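Local structure of possible prolidase (Bifidobacterium longum NCC2705, 2P9B) at residues G72-H77 / V129-T134. The protein is a putative amidohydrolase, possibly a prolidase, that probably hydrolyses carbon-nitrogen bonds in a metal-dependent reaction. Sequence-based numbering, arbitrary orientation.
Sequences GLINAH and VTTIRT
Val129 lies beside Leu73 and Asn75 on one face of a parallel strand pair, its CG1, anti to the backbone N (chi1 -175°), reaching across to 3.6 Å from Asn75 N and its CG2 meeting Leu73 CB more loosely. Thr130 N donates to Leu73 O at 2.9 Å, and Val129 CA makes a CA-H...O contact with the same oxygen, while Thr130 OG1 sits 3.3 Å from the CA of Gly72, which has no side chain to obstruct it. Between Leu73-Val129 and Ile74-Thr131 the register slips by one residue, a beta bulge. The slip probably explains why Thr131 N, 3.7 Å from Leu73 O, is buried without a partner. On the face opposite Val129, the side chains of Ile74 and Thr131 run side by side, Ile74 CG1 against Thr131 CB; Thr131 OG1 hydrogen-bonds to Arg158 of the next parallel strand. Ile132 is the bridge partner of Asn75: the bonds from Asn75 N to Thr131 O and from Arg133 N to Asn75 O (3.1 Å) flank it, and its CA adds a CA-H...O contact to Asn75 O. The Arg133 chain bends at chi3 (59°), and the guanidinium grips Ala76 O side-on, NE at 2.7 Å and NH2 at 3.0 Å, the oxygen only 6° out of its plane. NH2 also forms a salt bridge with Glu265, and NH1 hydrogen-bonds to Thr263 OG1. Past Ala76, Asn75 OD1 accepts from His77 N at 3.0 Å in an Asx turn, with Asn75 ND2 held by Thr344 and Thr356. The parallel order 68-78, 129-134, 158-160 is consistent with the TIM-barrel fold of amidohydrolases, where His77, near Asp345, may belong to a metal site. Arg133 and Asn75 thus hold the carbonyl and the amide of the Ala76-His77 peptide, which probably sets the course of the chain into that region.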
loop_
_atom_site.group_PDB
_atom_site.type_symbol
_atom_site.label_atom_id
_atom_site.label_comp_id
_atom_site.label_asym_id
_atom_site.label_seq_id
_atom_site.Cartn_x
_atom_site.Cartn_y
_atom_site.Cartn_z
ATOM N N GLY A 72 8.313 -5.693 -7.347
ATOM C CA GLY A 72 6.874 -5.867 -7.257
ATOM C C GLY A 72 6.239 -4.620 -6.671
ATOM O O GLY A 72 6.867 -3.912 -5.875
ATOM N N LEU A 73 5.003 -4.322 -7.067
ATOM C CA LEU A 73 4.331 -3.151 -6.510
ATOM C C LEU A 73 3.969 -3.440 -5.060
ATOM O O LEU A 73 3.863 -4.589 -4.658
ATOM C CB LEU A 73 3.053 -2.821 -7.295
ATOM C CG LEU A 73 3.227 -2.317 -8.735
ATOM C CD1 LEU A 73 1.865 -2.128 -9.388
ATOM C CD2 LEU A 73 4.000 -0.993 -8.715
ATOM N N ILE A 74 3.804 -2.381 -4.277
ATOM C CA ILE A 74 3.427 -2.512 -2.874
ATOM C C ILE A 74 2.235 -1.597 -2.653
ATOM O O ILE A 74 2.228 -0.465 -3.137
ATOM C CB ILE A 74 4.595 -2.077 -1.942
ATOM C CG1 ILE A 74 5.795 -3.002 -2.173
ATOM C CG2 ILE A 74 4.149 -2.115 -0.479
ATOM C CD1 ILE A 74 7.016 -2.678 -1.327
ATOM N N ASN A 75 1.217 -2.088 -1.948
ATOM C CA ASN A 75 0.040 -1.271 -1.660
ATOM C C ASN A 75 -0.032 -1.129 -0.144
ATOM O O ASN A 75 -0.273 -2.100 0.565
ATOM C CB ASN A 75 -1.238 -1.929 -2.188
ATOM C CG ASN A 75 -2.431 -0.987 -2.141
ATOM O OD1 ASN A 75 -2.581 -0.217 -1.194
ATOM N ND2 ASN A 75 -3.279 -1.045 -3.162
ATOM N N ALA A 76 0.188 0.083 0.355
ATOM C CA ALA A 76 0.200 0.315 1.799
ATOM C C ALA A 76 -1.151 0.492 2.473
ATOM O O ALA A 76 -1.214 0.741 3.679
ATOM C CB ALA A 76 1.087 1.519 2.116
ATOM N N HIS A 77 -2.235 0.366 1.718
ATOM C CA HIS A 77 -3.549 0.540 2.321
ATOM C C HIS A 77 -4.590 -0.322 1.615
ATOM O O HIS A 77 -5.139 0.069 0.591
ATOM C CB HIS A 77 -3.944 2.020 2.270
ATOM C CG HIS A 77 -5.153 2.351 3.085
ATOM N ND1 HIS A 77 -5.409 3.621 3.555
ATOM C CD2 HIS A 77 -6.178 1.578 3.515
ATOM C CE1 HIS A 77 -6.537 3.615 4.241
ATOM N NE2 HIS A 77 -7.024 2.388 4.232
ATOM N N VAL A 129 1.149 -6.878 -7.149
ATOM C CA VAL A 129 1.448 -6.345 -5.817
ATOM C C VAL A 129 1.990 -7.465 -4.924
ATOM O O VAL A 129 1.256 -8.375 -4.545
ATOM C CB VAL A 129 0.179 -5.763 -5.180
ATOM C CG1 VAL A 129 0.516 -5.097 -3.861
ATOM C CG2 VAL A 129 -0.458 -4.771 -6.135
ATOM N N THR A 130 3.273 -7.383 -4.576
ATOM C CA THR A 130 3.914 -8.419 -3.780
ATOM C C THR A 130 3.959 -8.193 -2.272
ATOM O O THR A 130 4.319 -9.097 -1.521
ATOM C CB THR A 130 5.331 -8.685 -4.311
ATOM O OG1 THR A 130 6.023 -7.442 -4.469
ATOM C CG2 THR A 130 5.263 -9.382 -5.661
ATOM N N THR A 131 3.600 -6.993 -1.831
ATOM C CA THR A 131 3.552 -6.684 -0.412
ATOM C C THR A 131 2.353 -5.774 -0.210
ATOM O O THR A 131 2.127 -4.860 -1.002
ATOM C CB THR A 131 4.816 -5.936 0.082
ATOM O OG1 THR A 131 5.978 -6.737 -0.155
ATOM C CG2 THR A 131 4.715 -5.651 1.582
ATOM N N ILE A 132 1.579 -6.040 0.835
ATOM C CA ILE A 132 0.417 -5.224 1.139
ATOM C C ILE A 132 0.309 -5.035 2.637
ATOM O O ILE A 132 0.867 -5.815 3.413
ATOM C CB ILE A 132 -0.927 -5.878 0.664
ATOM C CG1 ILE A 132 -1.186 -7.191 1.418
ATOM C CG2 ILE A 132 -0.895 -6.109 -0.830
ATOM C CD1 ILE A 132 -2.547 -7.820 1.102
ATOM N N ARG A 133 -0.382 -3.974 3.036
ATOM C CA ARG A 133 -0.653 -3.731 4.442
ATOM C C ARG A 133 -2.157 -3.563 4.503
ATOM O O ARG A 133 -2.716 -2.771 3.751
ATOM C CB ARG A 133 -0.011 -2.444 4.965
ATOM C CG ARG A 133 -0.518 -2.101 6.379
ATOM C CD ARG A 133 0.135 -0.863 6.970
ATOM N NE ARG A 133 -0.096 0.321 6.144
ATOM C CZ ARG A 133 0.116 1.568 6.551
ATOM N NH1 ARG A 133 0.555 1.803 7.779
ATOM N NH2 ARG A 133 -0.097 2.583 5.720
ATOM N N THR A 134 -2.824 -4.330 5.358
ATOM C CA THR A 134 -4.262 -4.145 5.493
ATOM C C THR A 134 -4.427 -3.115 6.608
ATOM O O THR A 134 -3.595 -3.034 7.515
ATOM C CB THR A 134 -5.001 -5.454 5.883
ATOM O OG1 THR A 134 -4.527 -5.936 7.150
ATOM C CG2 THR A 134 -4.796 -6.509 4.812
#